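Long-range contacts in alpha-1,6-mannanase (Bacteroides thetaiotaomicron, PDB 4V1S), which probably hydrolyses alpha-1,6-mannosidic linkages in mannan, as a family 76 glycoside hydrolase from a gut bacterium: residues H347-D352 and G362-S367; K300-I305 and A339-N344. All blocks are in the same frame, centred on the assembly; numbering follows the deposited sequence.

Contact 1 of 2, residues H347-D352 and G362-S367; sequences HNKLRD and GTPTTS
Thr365 makes both direct hydrogen bonds of this contact, taking two successive carbonyls at the end of the helix. Its backbone N donates to Lys349 O over 2.8 Å, nearly straight at 163°, and its hydroxyl OG1 donates to Leu350 O at 2.7 Å. OG1 stands beside its own backbone N (chi1 -63°), which lets the hydroxyl take the second carbonyl while N takes the first. A water bridges Lys349 O and Thr365 O, donating to both, and Pro364 CA makes a CA-H...O contact of 3.4 Å with Lys349 O. This is where helix 334-350 ends, in a wider pi-type turn, and the loop leading to helix 374-394 comes back past its last carbonyls. An alanine in place of Thr365 would probably leave Leu350 O without its hydroxyl donor and Asp352 CB without the methyl packed against it. Apolar packing flanks the polar strip. Thr365 CG2 lies 3.8 Å from Asp352 CB, and Pro364 CB rests 4.1 Å from Lys349 CB. Leu350 CD2 approaches Thr363 O closely, at 3.1 Å, and the leucine also rests on Trp361 and Phe345. Asp352 OD1 accepts from Asn354 N and Arg356 N, and OD2 from Leu369 N.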
# COMPACT_ATOMS: atom_id res chain seq x y z
N HIS A 347 14.56 -10.71 4.68
CA HIS A 347 15.62 -10.51 5.70
C HIS A 347 16.90 -11.28 5.39
O HIS A 347 18.02 -10.76 5.51
CB HIS A 347 15.09 -10.91 7.05
CG HIS A 347 16.00 -10.57 8.18
ND1 HIS A 347 16.82 -11.50 8.78
CD2 HIS A 347 16.27 -9.39 8.78
CE1 HIS A 347 17.52 -10.91 9.73
NE2 HIS A 347 17.20 -9.63 9.76
N ASN A 348 16.73 -12.55 5.07
CA ASN A 348 17.84 -13.48 4.92
C ASN A 348 18.60 -13.36 3.62
O ASN A 348 19.79 -13.64 3.57
CB ASN A 348 17.33 -14.91 5.18
CG ASN A 348 16.79 -15.10 6.60
OD1 ASN A 348 17.06 -14.30 7.53
ND2 ASN A 348 15.99 -16.14 6.77
N LYS A 349 17.92 -12.93 2.56
CA LYS A 349 18.51 -12.89 1.22
C LYS A 349 18.57 -11.50 0.56
O LYS A 349 19.47 -11.25 -0.27
CB LYS A 349 17.79 -13.86 0.29
CG LYS A 349 17.95 -15.30 0.69
CD LYS A 349 19.41 -15.71 0.54
CE LYS A 349 19.69 -17.16 0.94
NZ LYS A 349 21.12 -17.48 0.63
N LEU A 350 17.67 -10.60 0.93
CA LEU A 350 17.69 -9.25 0.30
C LEU A 350 18.45 -8.19 1.08
O LEU A 350 19.09 -7.33 0.46
CB LEU A 350 16.28 -8.77 0.01
CG LEU A 350 15.44 -9.68 -0.91
CD1 LEU A 350 14.07 -9.06 -1.11
CD2 LEU A 350 16.13 -9.90 -2.26
N ARG A 351 18.37 -8.23 2.41
CA ARG A 351 19.08 -7.29 3.26
C ARG A 351 20.56 -7.34 2.93
O ARG A 351 21.18 -8.42 2.89
CB ARG A 351 18.87 -7.64 4.74
CG ARG A 351 19.48 -6.64 5.71
CD ARG A 351 19.19 -7.05 7.15
NE ARG A 351 20.35 -7.57 7.86
CZ ARG A 351 20.62 -8.86 8.07
NH1 ARG A 351 19.82 -9.82 7.61
NH2 ARG A 351 21.70 -9.17 8.75
N ASP A 352 21.15 -6.18 2.72
CA ASP A 352 22.59 -6.15 2.40
C ASP A 352 23.43 -6.00 3.68
O ASP A 352 22.90 -5.98 4.78
CB ASP A 352 22.92 -5.13 1.29
CG ASP A 352 23.05 -3.67 1.78
OD1 ASP A 352 22.93 -3.38 2.98
OD2 ASP A 352 23.29 -2.82 0.89
N GLY A 362 13.09 -10.17 -6.23
CA GLY A 362 13.20 -11.44 -6.95
C GLY A 362 14.48 -12.22 -6.76
O GLY A 362 14.49 -13.44 -6.90
N THR A 363 15.59 -11.53 -6.46
CA THR A 363 16.91 -12.16 -6.49
C THR A 363 17.75 -11.79 -5.26
O THR A 363 17.76 -10.63 -4.85
CB THR A 363 17.66 -11.80 -7.79
OG1 THR A 363 17.88 -10.41 -7.84
CG2 THR A 363 16.86 -12.16 -9.00
N PRO A 364 18.44 -12.76 -4.66
CA PRO A 364 19.27 -12.42 -3.50
C PRO A 364 20.28 -11.33 -3.79
O PRO A 364 20.82 -11.23 -4.91
CB PRO A 364 19.96 -13.74 -3.16
CG PRO A 364 19.06 -14.79 -3.67
CD PRO A 364 18.42 -14.21 -4.91
N THR A 365 20.53 -10.52 -2.78
CA THR A 365 21.50 -9.46 -2.86
C THR A 365 22.89 -10.06 -2.68
O THR A 365 23.13 -10.83 -1.76
CB THR A 365 21.22 -8.43 -1.78
OG1 THR A 365 19.93 -7.85 -2.04
CG2 THR A 365 22.27 -7.34 -1.77
N THR A 366 23.80 -9.71 -3.59
CA THR A 366 25.17 -10.25 -3.55
C THR A 366 26.26 -9.21 -3.34
O THR A 366 27.41 -9.57 -3.13
CB THR A 366 25.47 -11.07 -4.82
OG1 THR A 366 25.22 -10.28 -5.98
CG2 THR A 366 24.57 -12.30 -4.85
N SER A 367 25.92 -7.93 -3.43
CA SER A 367 26.84 -6.86 -3.12
C SER A 367 26.06 -5.70 -2.51
O SER A 367 24.85 -5.58 -2.69
CB SER A 367 27.60 -6.41 -4.36
OG SER A 367 26.72 -5.98 -5.38
O HOH W 1 21.96 -12.71 -0.25

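Contact 2 of 2, residues K300-I305 and A339-N344; sequences KWYNSI and AFHAIN
Tyr302 and His341 both set CG anti to their backbone N, with chi1 of -176° and -163°, and the two side chains cross at about a right angle. The setting is the (alpha/alpha)6 barrel of family 76: helix 284-301 has just ended, Tyr302 being the first residue out of helical geometry, and the loop that follows it lies against the flank of helix 334-350. Tyr302 reaches that helix with OH and CE1. Its OH comes to the edge of the imidazole, in the ring plane, 3.5 Å from His341 CD2, while CE1 packs on Ala342 CB at 4.1 Å. The loop folds over its own tyrosine, Ser304 CA lying 3.4 Å above one face of the Tyr302 ring, offset toward the rim. Around this pair, Trp323 meets the tyrosine ring edge-to-face, and Leu309 touches both Tyr302 and Ala342. The loop is shaped locally by an Asx turn, in which Asn303 OD1 accepts from Ile305 N at 2.8 Å; the same oxygen also accepts from Asn306 N. Ser304 O sits 3.3 Å from His341 CD2, too poorly angled toward NE2 for a hydrogen bond. Ile305 O takes the bond instead: His341 NE2 donates to it over 2.8 Å at 162°, the oxygen lying in the imidazole plane while the nitrogen stands well above the plane of the Ile305 carbonyl.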
# COMPACT_ATOMS: atom_id res chain seq x y z
N LYS A 300 2.44 -16.27 -10.99
CA LYS A 300 3.26 -15.37 -11.80
C LYS A 300 4.50 -14.87 -11.04
O LYS A 300 5.60 -14.82 -11.59
CB LYS A 300 2.45 -14.19 -12.29
CG LYS A 300 3.24 -13.22 -13.14
CD LYS A 300 2.36 -12.20 -13.83
CE LYS A 300 3.19 -11.20 -14.62
NZ LYS A 300 3.72 -11.78 -15.88
N TRP A 301 4.31 -14.48 -9.78
CA TRP A 301 5.30 -13.70 -9.05
C TRP A 301 5.98 -14.38 -7.88
O TRP A 301 7.03 -13.91 -7.47
CB TRP A 301 4.71 -12.37 -8.57
CG TRP A 301 4.36 -11.39 -9.66
CD1 TRP A 301 5.23 -10.73 -10.47
CD2 TRP A 301 3.04 -10.93 -10.03
NE1 TRP A 301 4.54 -9.88 -11.33
CE2 TRP A 301 3.20 -9.99 -11.08
CE3 TRP A 301 1.74 -11.22 -9.58
CZ2 TRP A 301 2.12 -9.36 -11.70
CZ3 TRP A 301 0.66 -10.59 -10.21
CH2 TRP A 301 0.87 -9.67 -11.26
N TYR A 302 5.42 -15.47 -7.37
CA TYR A 302 5.94 -16.04 -6.14
C TYR A 302 6.69 -17.33 -6.38
O TYR A 302 6.13 -18.27 -6.93
CB TYR A 302 4.81 -16.29 -5.16
CG TYR A 302 5.26 -16.81 -3.80
CD1 TYR A 302 6.29 -16.17 -3.06
CD2 TYR A 302 4.65 -17.90 -3.23
CE1 TYR A 302 6.65 -16.61 -1.81
CE2 TYR A 302 4.99 -18.34 -1.95
CZ TYR A 302 5.99 -17.72 -1.25
OH TYR A 302 6.40 -18.18 0.01
N ASN A 303 7.94 -17.38 -5.94
CA ASN A 303 8.68 -18.66 -5.89
C ASN A 303 8.46 -19.19 -4.47
O ASN A 303 9.06 -18.70 -3.51
CB ASN A 303 10.15 -18.42 -6.18
CG ASN A 303 11.01 -19.67 -6.03
OD1 ASN A 303 10.66 -20.61 -5.34
ND2 ASN A 303 12.17 -19.65 -6.68
N SER A 304 7.61 -20.20 -4.34
CA SER A 304 7.26 -20.71 -3.03
C SER A 304 8.38 -21.54 -2.38
O SER A 304 8.33 -21.86 -1.18
CB SER A 304 5.99 -21.53 -3.10
OG SER A 304 6.23 -22.81 -3.58
N ILE A 305 9.36 -21.89 -3.18
CA ILE A 305 10.42 -22.75 -2.70
C ILE A 305 11.37 -21.89 -1.86
O ILE A 305 11.66 -22.22 -0.70
CB ILE A 305 11.18 -23.44 -3.85
CG1 ILE A 305 10.23 -24.16 -4.83
CG2 ILE A 305 12.17 -24.44 -3.27
CD1 ILE A 305 9.23 -25.11 -4.19
N ALA A 339 3.35 -16.10 3.93
CA ALA A 339 3.76 -14.76 4.30
C ALA A 339 5.10 -14.79 5.04
O ALA A 339 6.01 -14.02 4.73
CB ALA A 339 2.66 -14.10 5.12
N PHE A 340 5.22 -15.65 6.02
CA PHE A 340 6.45 -15.71 6.78
C PHE A 340 7.63 -16.17 5.93
O PHE A 340 8.73 -15.68 6.08
CB PHE A 340 6.32 -16.62 7.99
CG PHE A 340 5.43 -16.07 9.07
CD1 PHE A 340 5.70 -14.87 9.66
CD2 PHE A 340 4.35 -16.81 9.53
CE1 PHE A 340 4.90 -14.39 10.68
CE2 PHE A 340 3.55 -16.34 10.54
CZ PHE A 340 3.83 -15.11 11.10
N HIS A 341 7.39 -17.12 5.03
CA HIS A 341 8.48 -17.56 4.12
C HIS A 341 8.99 -16.39 3.24
O HIS A 341 10.19 -16.21 3.07
CB HIS A 341 7.98 -18.71 3.26
CG HIS A 341 9.06 -19.50 2.61
ND1 HIS A 341 10.11 -20.04 3.31
CD2 HIS A 341 9.22 -19.89 1.32
CE1 HIS A 341 10.90 -20.70 2.48
NE2 HIS A 341 10.38 -20.63 1.27
N ALA A 342 8.06 -15.58 2.72
CA ALA A 342 8.43 -14.46 1.84
C ALA A 342 9.18 -13.40 2.67
O ALA A 342 10.19 -12.86 2.24
CB ALA A 342 7.21 -13.89 1.16
N ILE A 343 8.68 -13.15 3.87
CA ILE A 343 9.31 -12.15 4.77
C ILE A 343 10.70 -12.63 5.23
O ILE A 343 11.66 -11.84 5.31
CB ILE A 343 8.35 -11.74 5.90
CG1 ILE A 343 7.13 -11.03 5.28
CG2 ILE A 343 9.06 -10.82 6.88
CD1 ILE A 343 5.98 -10.82 6.23
N ASN A 344 10.84 -13.92 5.50
CA ASN A 344 12.15 -14.48 5.86
C ASN A 344 13.15 -14.28 4.75
O ASN A 344 14.29 -13.95 5.00
CB ASN A 344 12.02 -15.97 6.22
CG ASN A 344 11.26 -16.21 7.54
OD1 ASN A 344 11.04 -15.30 8.33
ND2 ASN A 344 10.86 -17.43 7.76

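In the fold
Helix 334-350 is common to both contacts. Contact 2 uses the flank of its middle, residues 339-344, and contact 1 the final turn just beyond, so the two adjoin in sequence with no further touch between them. Their centres are about 14 Å apart. In chain order they stand in series: contact 2 brings in the loop after helix 284-301, and contact 1 the loop after helix 334-350 itself. The centres of contacts 1 and 2 lie about 22 and 18 Å from the centre of the chain, on the same side. Both tie loops that follow barrel helices to helix 334-350, one at its flank and the other at its C-terminal end.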